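FAD dependent oxidoreductase domain-containing protein (Deinococcus radiodurans R1, PDB 3C4N) binds ADP in a Rossmann-type nucleotide site and is probably an FAD-dependent oxidoreductase, though its substrate and reaction are not known. Local coordinates at residues V40-G45 / A195-G200; A50-L55 / R62-V67; P258-L263 / L276-Q281. All coordinates share one frame; numbering follows the deposited sequence.

Contact 1: V40-G45 / A195-G200. With ADP (adenosine-5'-diphosphate), chain C.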
loop_
_atom_site.group_PDB
_atom_site.type_symbol
_atom_site.label_atom_id
_atom_site.label_comp_id
_atom_site.label_asym_id
_atom_site.label_seq_id
_atom_site.Cartn_x
_atom_site.Cartn_y
_atom_site.Cartn_z
ATOM N N VAL A 40 13.154 -8.973 -3.137
ATOM C CA VAL A 40 12.587 -7.735 -3.659
ATOM C C VAL A 40 11.814 -8.053 -4.945
ATOM O O VAL A 40 12.350 -8.631 -5.888
ATOM C CB VAL A 40 13.694 -6.662 -3.912
ATOM C CG1 VAL A 40 13.118 -5.461 -4.646
ATOM C CG2 VAL A 40 14.270 -6.201 -2.590
ATOM N N VAL A 41 10.535 -7.706 -4.964
ATOM C CA VAL A 41 9.714 -7.942 -6.139
ATOM C C VAL A 41 9.425 -6.602 -6.819
ATOM O O VAL A 41 8.851 -5.690 -6.209
ATOM C CB VAL A 41 8.365 -8.635 -5.774
ATOM C CG1 VAL A 41 7.501 -8.823 -7.020
ATOM C CG2 VAL A 41 8.621 -9.982 -5.119
ATOM N N ILE A 42 9.839 -6.492 -8.084
ATOM C CA ILE A 42 9.641 -5.280 -8.883
ATOM C C ILE A 42 8.430 -5.489 -9.777
ATOM O O ILE A 42 8.429 -6.366 -10.637
ATOM C CB ILE A 42 10.874 -4.983 -9.774
ATOM C CG1 ILE A 42 12.132 -4.912 -8.893
ATOM C CG2 ILE A 42 10.651 -3.675 -10.568
ATOM C CD1 ILE A 42 13.431 -4.816 -9.663
ATOM N N GLY A 43 7.394 -4.684 -9.563
ATOM C CA GLY A 43 6.183 -4.799 -10.359
ATOM C C GLY A 43 5.003 -5.335 -9.566
ATOM O O GLY A 43 5.028 -6.475 -9.083
ATOM N N ALA A 44 3.958 -4.528 -9.424
ATOM C CA ALA A 44 2.804 -4.981 -8.674
ATOM C C ALA A 44 1.587 -5.297 -9.539
ATOM O O ALA A 44 0.454 -5.144 -9.094
ATOM C CB ALA A 44 2.440 -3.959 -7.582
ATOM N N GLY A 45 1.818 -5.740 -10.770
ATOM C CA GLY A 45 0.710 -6.105 -11.647
ATOM C C GLY A 45 0.272 -7.519 -11.294
ATOM O O GLY A 45 0.676 -8.013 -10.248
ATOM N N ALA A 195 12.135 1.313 -9.952
ATOM C CA ALA A 195 13.272 0.529 -9.535
ATOM C C ALA A 195 14.256 0.423 -10.704
ATOM O O ALA A 195 13.854 0.320 -11.866
ATOM C CB ALA A 195 12.808 -0.853 -9.083
ATOM N N GLU A 196 15.543 0.461 -10.371
ATOM C CA GLU A 196 16.635 0.360 -11.328
ATOM C C GLU A 196 17.559 -0.717 -10.772
ATOM O O GLU A 196 17.966 -0.642 -9.611
ATOM C CB GLU A 196 17.388 1.677 -11.395
ATOM C CG GLU A 196 18.614 1.643 -12.275
ATOM C CD GLU A 196 19.554 2.796 -11.996
ATOM O OE1 GLU A 196 19.060 3.920 -11.768
ATOM O OE2 GLU A 196 20.785 2.580 -12.015
ATOM N N LEU A 197 17.892 -1.711 -11.591
ATOM C CA LEU A 197 18.754 -2.794 -11.135
ATOM C C LEU A 197 20.235 -2.428 -11.101
ATOM O O LEU A 197 20.794 -1.943 -12.080
ATOM C CB LEU A 197 18.559 -4.041 -12.008
ATOM C CG LEU A 197 17.190 -4.727 -12.015
ATOM C CD1 LEU A 197 17.231 -5.876 -13.002
ATOM C CD2 LEU A 197 16.832 -5.245 -10.637
ATOM N N VAL A 198 20.864 -2.656 -9.958
ATOM C CA VAL A 198 22.281 -2.377 -9.823
ATOM C C VAL A 198 22.954 -3.640 -9.299
ATOM O O VAL A 198 22.313 -4.502 -8.692
ATOM C CB VAL A 198 22.561 -1.202 -8.835
ATOM C CG1 VAL A 198 21.989 0.085 -9.386
ATOM C CG2 VAL A 198 21.972 -1.510 -7.457
ATOM N N PRO A 199 24.261 -3.772 -9.533
ATOM C CA PRO A 199 24.956 -4.963 -9.052
ATOM C C PRO A 199 24.759 -5.134 -7.557
ATOM O O PRO A 199 25.191 -4.296 -6.763
ATOM C CB PRO A 199 26.407 -4.687 -9.433
ATOM C CG PRO A 199 26.485 -3.179 -9.389
ATOM C CD PRO A 199 25.209 -2.800 -10.094
ATOM N N GLY A 200 24.063 -6.205 -7.181
ATOM C CA GLY A 200 23.828 -6.492 -5.770
ATOM C C GLY A 200 22.468 -6.125 -5.190
ATOM O O GLY A 200 21.936 -6.833 -4.326
HETATM P PB ADP C . 2.203 -8.069 -15.763
HETATM O O1B ADP C . 3.230 -8.982 -16.266
HETATM O O2B ADP C . 1.550 -8.630 -14.414
HETATM O O3B ADP C . 1.044 -7.862 -16.870
HETATM P PA ADP C . 1.986 -5.429 -15.702
HETATM O O1A ADP C . 2.423 -4.821 -16.974
HETATM O O2A ADP C . 0.413 -5.798 -15.810
HETATM O O3A ADP C . 2.876 -6.718 -15.353
HETATM O "O5'" ADP C . 2.316 -4.539 -14.415
HETATM C "C5'" ADP C . 3.593 -4.884 -13.974
HETATM C "C4'" ADP C . 4.169 -3.791 -13.113
HETATM O "O4'" ADP C . 5.562 -3.394 -13.017
HETATM C "C3'" ADP C . 3.419 -2.671 -13.764
HETATM O "O3'" ADP C . 2.104 -2.580 -13.214
HETATM C "C2'" ADP C . 4.276 -1.427 -13.516
HETATM O "O2'" ADP C . 3.513 -0.428 -12.817
HETATM C "C1'" ADP C . 5.486 -1.977 -12.710
HETATM N N9 ADP C . 6.765 -1.517 -13.145
HETATM C C8 ADP C . 7.189 -1.486 -14.483
HETATM N N7 ADP C . 8.405 -0.973 -14.540
HETATM C C5 ADP C . 8.834 -0.698 -13.280
HETATM C C6 ADP C . 10.052 -0.263 -12.693
HETATM N N6 ADP C . 11.258 -0.295 -13.426
HETATM N N1 ADP C . 10.104 -0.071 -11.356
HETATM C C2 ADP C . 9.053 -0.314 -10.575
HETATM N N3 ADP C . 7.945 -0.766 -11.035
HETATM C C4 ADP C . 7.783 -1.060 -12.389
#
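Ile42 meets Ala195 and Leu197 at the adenine end of a Rossmann-type dinucleotide site, where strand 36-42 runs into a glycine-rich turn and strand 194-198 comes across from 150 residues later in the chain. Ala195 has two roles. Its backbone reads the Watson-Crick edge of the adenine of ADP: the amide N donates to ADP N1 over 2.8 Å, almost straight at 174°, and its carbonyl O receives ADP N6 at 3.1 Å. Its methyl, meanwhile, rests on the methyl branch of Ile42, with CB 3.8 Å from Ile42 CG2. That branch lies anti to the backbone N (the other, CG1, has chi1 -55°), which sets CG2 over the adenine face above the N1-C2 side, 3.7 Å from ADP C2. Leu197 then closes the contact through its CD2 methyl, the two side chains crossing obliquely. Leu239 of helix 236-244 packs on both Ile42 and Leu197. Cut back to an alanine here, Ile42 would lose CG2 and CD1, which would probably uncover that part of the adenine face and take from Leu197 CD2 the methyl it meets. Gly43 and Gly45 are consistent with the first two glycines of a GxGxxG motif: a CB on Gly43 would collide with ADP O4', one on Gly45 with ADP O5', and Gly43 CA already stands 3.1 Å from ADP O4'. At the far end of the contact, Leu197 CD2 lies 3.6 Å from Ile42 CD1.

Contact 2: A50-L55 / R62-V67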
loop_
_atom_site.group_PDB
_atom_site.type_symbol
_atom_site.label_atom_id
_atom_site.label_comp_id
_atom_site.label_asym_id
_atom_site.label_seq_id
_atom_site.Cartn_x
_atom_site.Cartn_y
_atom_site.Cartn_z
ATOM N N ALA A 50 0.987 -11.496 -7.607
ATOM C CA ALA A 50 0.703 -12.894 -7.270
ATOM C C ALA A 50 1.925 -13.574 -6.674
ATOM O O ALA A 50 1.823 -14.316 -5.694
ATOM C CB ALA A 50 0.245 -13.656 -8.501
ATOM N N CYS A 51 3.082 -13.308 -7.275
ATOM C CA CYS A 51 4.337 -13.886 -6.818
ATOM C C CYS A 51 4.641 -13.425 -5.395
ATOM O O CYS A 51 5.053 -14.230 -4.561
ATOM C CB CYS A 51 5.469 -13.493 -7.769
ATOM S SG CYS A 51 6.953 -14.500 -7.603
ATOM N N ALA A 52 4.425 -12.138 -5.110
ATOM C CA ALA A 52 4.683 -11.607 -3.765
ATOM C C ALA A 52 3.746 -12.266 -2.762
ATOM O O ALA A 52 4.130 -12.537 -1.625
ATOM C CB ALA A 52 4.507 -10.092 -3.735
ATOM N N PHE A 53 2.517 -12.533 -3.193
ATOM C CA PHE A 53 1.553 -13.187 -2.323
ATOM C C PHE A 53 2.014 -14.618 -1.994
ATOM O O PHE A 53 2.102 -14.989 -0.823
ATOM C CB PHE A 53 0.180 -13.216 -2.988
ATOM C CG PHE A 53 -0.810 -14.071 -2.276
ATOM C CD1 PHE A 53 -1.236 -13.747 -0.998
ATOM C CD2 PHE A 53 -1.311 -15.215 -2.881
ATOM C CE1 PHE A 53 -2.159 -14.554 -0.321
ATOM C CE2 PHE A 53 -2.230 -16.032 -2.221
ATOM C CZ PHE A 53 -2.657 -15.701 -0.938
ATOM N N TYR A 54 2.338 -15.402 -3.021
ATOM C CA TYR A 54 2.766 -16.778 -2.802
ATOM C C TYR A 54 4.054 -16.856 -1.985
ATOM O O TYR A 54 4.237 -17.786 -1.203
ATOM C CB TYR A 54 2.951 -17.517 -4.130
ATOM C CG TYR A 54 1.673 -17.706 -4.907
ATOM C CD1 TYR A 54 0.558 -18.310 -4.321
ATOM C CD2 TYR A 54 1.577 -17.282 -6.227
ATOM C CE1 TYR A 54 -0.627 -18.483 -5.038
ATOM C CE2 TYR A 54 0.406 -17.446 -6.953
ATOM C CZ TYR A 54 -0.695 -18.045 -6.365
ATOM O OH TYR A 54 -1.857 -18.195 -7.102
ATOM N N LEU A 55 4.946 -15.885 -2.158
ATOM C CA LEU A 55 6.176 -15.887 -1.390
ATOM C C LEU A 55 5.901 -15.585 0.080
ATOM O O LEU A 55 6.592 -16.106 0.959
ATOM C CB LEU A 55 7.178 -14.881 -1.955
ATOM C CG LEU A 55 7.908 -15.383 -3.201
ATOM C CD1 LEU A 55 8.658 -14.222 -3.853
ATOM C CD2 LEU A 55 8.873 -16.512 -2.807
ATOM N N ARG A 62 10.929 -14.708 5.447
ATOM C CA ARG A 62 11.844 -13.994 4.564
ATOM C C ARG A 62 11.254 -12.645 4.168
ATOM O O ARG A 62 10.273 -12.582 3.431
ATOM C CB ARG A 62 12.132 -14.849 3.325
ATOM C CG ARG A 62 12.912 -16.111 3.655
ATOM C CD ARG A 62 14.297 -15.733 4.157
ATOM N NE ARG A 62 14.783 -16.600 5.229
ATOM C CZ ARG A 62 14.958 -17.913 5.119
ATOM N NH1 ARG A 62 15.410 -18.611 6.153
ATOM N NH2 ARG A 62 14.675 -18.531 3.980
ATOM N N SER A 63 11.842 -11.570 4.682
ATOM C CA SER A 63 11.367 -10.227 4.382
ATOM C C SER A 63 11.286 -10.032 2.869
ATOM O O SER A 63 12.156 -10.510 2.125
ATOM C CB SER A 63 12.301 -9.180 5.011
ATOM O OG SER A 63 13.641 -9.325 4.572
ATOM N N LEU A 64 10.235 -9.343 2.426
ATOM C CA LEU A 64 10.009 -9.076 1.006
ATOM C C LEU A 64 9.533 -7.648 0.800
ATOM O O LEU A 64 8.679 -7.180 1.540
ATOM C CB LEU A 64 8.966 -10.050 0.443
ATOM C CG LEU A 64 8.464 -9.796 -0.984
ATOM C CD1 LEU A 64 8.060 -11.131 -1.617
ATOM C CD2 LEU A 64 7.283 -8.818 -0.974
ATOM N N LEU A 65 10.089 -6.961 -0.193
ATOM C CA LEU A 65 9.706 -5.575 -0.491
ATOM C C LEU A 65 9.069 -5.522 -1.887
ATOM O O LEU A 65 9.670 -5.964 -2.859
ATOM C CB LEU A 65 10.948 -4.669 -0.471
ATOM C CG LEU A 65 10.850 -3.156 -0.198
ATOM C CD1 LEU A 65 11.908 -2.442 -1.035
ATOM C CD2 LEU A 65 9.489 -2.616 -0.541
ATOM N N LEU A 66 7.860 -4.985 -1.984
ATOM C CA LEU A 66 7.172 -4.879 -3.266
ATOM C C LEU A 66 7.330 -3.443 -3.784
ATOM O O LEU A 66 6.956 -2.481 -3.096
ATOM C CB LEU A 66 5.677 -5.208 -3.099
ATOM C CG LEU A 66 4.948 -6.019 -4.169
ATOM C CD1 LEU A 66 3.504 -5.560 -4.258
ATOM C CD2 LEU A 66 5.633 -5.858 -5.522
ATOM N N VAL A 67 7.888 -3.296 -4.986
ATOM C CA VAL A 67 8.088 -1.967 -5.569
ATOM C C VAL A 67 7.300 -1.782 -6.855
ATOM O O VAL A 67 7.380 -2.586 -7.785
ATOM C CB VAL A 67 9.580 -1.680 -5.877
ATOM C CG1 VAL A 67 9.774 -0.194 -6.247
ATOM C CG2 VAL A 67 10.417 -2.034 -4.681
#
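Leu64 holds CG anti to its own N (chi1 172°) and Leu55 holds CG anti to its carbonyl carbon (chi1 -79°), and these two torsions bring the leucines together at about a right angle. The CD1 methyl of Leu64 touches Leu55 at two points, 3.9 Å from Leu55 CB and equally far from Leu55 CD1. The other methyl, CD2, turns to the neighbouring helix turn and stands 4.1 Å from Ala52 CB. Leu64 CD1 also reaches the helix backbone, 4.0 Å from Ala52 CA. Two residues on, on the same face of the strand, Leu66 presents its branch carbon to the same alanine methyl, with CG 4.1 Å from Ala52 CB. Ala52 thus sits against both leucines, and its small side chain is consistent with the 7.2 Å between Ala52 CA and Leu66 CA. This is the helix-to-strand packing of the beta-alpha-beta unit 36-42, 46-58, 64-67: the short axes run at 167°, nearly antiparallel, as the return from helix to parallel strand requires. Ile229 of strand 227-230 packs on Leu55 from the same sheet. All four touching residues are buried and aliphatic, so the helix is held here by van der Waals fit and exclusion of water, without polar or charged groups meeting across the interface.

Contact 3: P258-L263 / L276-Q281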
loop_
_atom_site.group_PDB
_atom_site.type_symbol
_atom_site.label_atom_id
_atom_site.label_comp_id
_atom_site.label_asym_id
_atom_site.label_seq_id
_atom_site.Cartn_x
_atom_site.Cartn_y
_atom_site.Cartn_z
ATOM N N PRO A 258 -10.410 -1.646 -27.826
ATOM C CA PRO A 258 -11.607 -0.843 -28.095
ATOM C C PRO A 258 -12.890 -1.542 -27.649
ATOM O O PRO A 258 -12.992 -2.770 -27.700
ATOM C CB PRO A 258 -11.540 -0.616 -29.607
ATOM C CG PRO A 258 -10.765 -1.791 -30.108
ATOM C CD PRO A 258 -9.691 -1.970 -29.070
ATOM N N ARG A 259 -13.864 -0.749 -27.210
ATOM C CA ARG A 259 -15.137 -1.280 -26.735
ATOM C C ARG A 259 -16.245 -1.323 -27.786
ATOM O O ARG A 259 -16.370 -0.421 -28.613
ATOM C CB ARG A 259 -15.632 -0.482 -25.529
ATOM C CG ARG A 259 -16.993 -0.953 -25.076
ATOM C CD ARG A 259 -17.281 -0.621 -23.639
ATOM N NE ARG A 259 -18.698 -0.658 -23.442
ATOM C CZ ARG A 259 -19.498 -1.369 -22.655
ATOM N NH1 ARG A 259 -19.135 -2.299 -21.778
ATOM N NH2 ARG A 259 -20.772 -1.088 -22.817
ATOM N N LEU A 260 -17.050 -2.382 -27.732
ATOM C CA LEU A 260 -18.159 -2.569 -28.653
ATOM C C LEU A 260 -19.470 -2.457 -27.883
ATOM O O LEU A 260 -19.866 -3.382 -27.172
ATOM C CB LEU A 260 -18.080 -3.940 -29.313
ATOM C CG LEU A 260 -19.148 -4.210 -30.377
ATOM C CD1 LEU A 260 -18.814 -3.453 -31.661
ATOM C CD2 LEU A 260 -19.214 -5.700 -30.647
ATOM N N ASP A 261 -20.149 -1.325 -28.035
ATOM C CA ASP A 261 -21.393 -1.098 -27.324
ATOM C C ASP A 261 -22.605 -1.776 -27.936
ATOM O O ASP A 261 -23.430 -1.131 -28.574
ATOM C CB ASP A 261 -21.647 0.402 -27.197
ATOM C CG ASP A 261 -20.618 1.090 -26.323
ATOM O OD1 ASP A 261 -20.558 0.788 -25.117
ATOM O OD2 ASP A 261 -19.863 1.931 -26.842
ATOM N N LEU A 262 -22.699 -3.085 -27.749
ATOM C CA LEU A 262 -23.833 -3.846 -28.248
ATOM C C LEU A 262 -24.306 -4.769 -27.129
ATOM O O LEU A 262 -23.491 -5.309 -26.379
ATOM C CB LEU A 262 -23.445 -4.645 -29.490
ATOM C CG LEU A 262 -23.300 -3.791 -30.753
ATOM C CD1 LEU A 262 -22.755 -4.623 -31.882
ATOM C CD2 LEU A 262 -24.653 -3.213 -31.129
ATOM N N LEU A 263 -25.623 -4.924 -27.019
ATOM C CA LEU A 263 -26.246 -5.742 -25.985
ATOM C C LEU A 263 -25.422 -6.932 -25.528
ATOM O O LEU A 263 -25.014 -7.762 -26.333
ATOM C CB LEU A 263 -27.613 -6.244 -26.450
ATOM C CG LEU A 263 -28.440 -6.969 -25.382
ATOM C CD1 LEU A 263 -28.685 -6.020 -24.215
ATOM C CD2 LEU A 263 -29.789 -7.426 -25.971
ATOM N N LEU A 276 -9.551 -12.852 -33.217
ATOM C CA LEU A 276 -10.079 -11.739 -32.457
ATOM C C LEU A 276 -11.042 -12.254 -31.385
ATOM O O LEU A 276 -11.666 -13.299 -31.561
ATOM C CB LEU A 276 -10.776 -10.753 -33.396
ATOM C CG LEU A 276 -11.567 -9.591 -32.788
ATOM C CD1 LEU A 276 -11.603 -8.447 -33.779
ATOM C CD2 LEU A 276 -12.964 -10.051 -32.431
ATOM N N THR A 277 -11.153 -11.540 -30.265
ATOM C CA THR A 277 -12.051 -11.978 -29.195
ATOM C C THR A 277 -13.092 -10.921 -28.792
ATOM O O THR A 277 -12.799 -9.734 -28.751
ATOM C CB THR A 277 -11.250 -12.383 -27.924
ATOM O OG1 THR A 277 -10.296 -13.395 -28.258
ATOM C CG2 THR A 277 -12.167 -12.921 -26.850
ATOM N N LEU A 278 -14.311 -11.365 -28.509
ATOM C CA LEU A 278 -15.352 -10.463 -28.058
ATOM C C LEU A 278 -15.672 -10.871 -26.622
ATOM O O LEU A 278 -16.340 -11.880 -26.369
ATOM C CB LEU A 278 -16.582 -10.555 -28.965
ATOM C CG LEU A 278 -16.348 -9.994 -30.384
ATOM C CD1 LEU A 278 -17.602 -10.147 -31.258
ATOM C CD2 LEU A 278 -15.961 -8.515 -30.281
ATOM N N ARG A 279 -15.147 -10.081 -25.683
ATOM C CA ARG A 279 -15.310 -10.321 -24.256
ATOM C C ARG A 279 -16.465 -9.526 -23.685
ATOM O O ARG A 279 -16.359 -8.312 -23.477
ATOM C CB ARG A 279 -14.014 -9.952 -23.515
ATOM C CG ARG A 279 -14.153 -9.651 -22.000
ATOM C CD ARG A 279 -14.470 -10.881 -21.153
ATOM N NE ARG A 279 -13.921 -10.781 -19.787
ATOM C CZ ARG A 279 -14.611 -10.449 -18.695
ATOM N NH1 ARG A 279 -15.906 -10.175 -18.769
ATOM N NH2 ARG A 279 -14.001 -10.389 -17.523
ATOM N N PRO A 280 -17.598 -10.200 -23.429
ATOM C CA PRO A 280 -18.763 -9.508 -22.865
ATOM C C PRO A 280 -18.405 -8.892 -21.511
ATOM O O PRO A 280 -17.845 -9.561 -20.643
ATOM C CB PRO A 280 -19.806 -10.619 -22.753
ATOM C CG PRO A 280 -18.966 -11.868 -22.608
ATOM C CD PRO A 280 -17.866 -11.639 -23.605
ATOM N N GLN A 281 -18.728 -7.618 -21.332
ATOM C CA GLN A 281 -18.401 -6.940 -20.087
ATOM C C GLN A 281 -19.125 -5.600 -19.966
ATOM O O GLN A 281 -19.256 -4.868 -20.948
ATOM C CB GLN A 281 -16.892 -6.714 -20.011
ATOM C CG GLN A 281 -16.419 -6.162 -18.692
ATOM C CD GLN A 281 -14.944 -5.794 -18.710
ATOM O OE1 GLN A 281 -14.056 -6.663 -18.842
ATOM N NE2 GLN A 281 -14.669 -4.494 -18.585
#
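The guanidinium of Arg259 meets its neighbours at the edge: the carbonyl O of Gln281 lies near its plane, 2.7 Å from Arg259 NH1, while Asp261 OD1 lies in the plane, 6° out, on the NE side. A second flat group, the guanidinium of Arg279, is covered on one face by Gln281 OE1, 3.8 Å above the plane and over its centre. At its edge NH1 donates to Pro280 O at 2.8 Å, tilted 19° from the carbonyl plane. Arg259 reaches its partners by extension, with CG anti to the backbone N (chi1 176°) and the chain drawn out as far as NE. It then grips Asp261 side-on in a salt bridge, both donors converging on one oxygen: Arg259 NE to Asp261 OD1 is 2.9 Å, from above the carboxylate plane, and Arg259 NH2 to the same OD1 is 3.0 Å, nearly in line with the C-O bond. Two bonds from different nitrogens should restrict the rotation of the head and partly offset its charge. The pieces belong to the second mixed sheet. Strand 251-260 and strand 276-281 both pair antiparallel with strand 284-288, so the two segments lie one strand apart and meet through side chains, the nearest alpha carbons, Leu260 CA and Leu278 CA, being 8.4 Å apart. Here the leucines approach methyl to methyl, Leu260 CD2 to Leu278 CD2 at 4.3 Å, a light apolar contact. Tyr285 of the intervening strand packs against Leu260 and Pro280. Beyond Leu260 the chain leaves the strand in an inverse gamma turn centred on Asp261, closed by Leu262 N to Leu260 O at 2.9 Å, a bend consistent with the carboxylate facing back to Arg259.

How the contacts relate
From the N terminus, strand 36-42 supplies the first half of contact 1, whose loop closes only at 195-200. Nested inside that loop is contact 2, which joins the helix following the glycine turn to the strand after it. The two touch: Gly43 N to Val67 O (2.8 Å) and Val41 O to Val67 N (2.9 Å) are probable hydrogen bonds between neighbouring parallel strands, so both contacts reach the same sheet. Contact 3 follows in series, a short loop from 258-263 to 276-281 in the second sheet, on the opposite side of the chain's centre. Its centre is about 36 Å from that of contact 1 and about 35 Å from that of contact 2, and it touches neither.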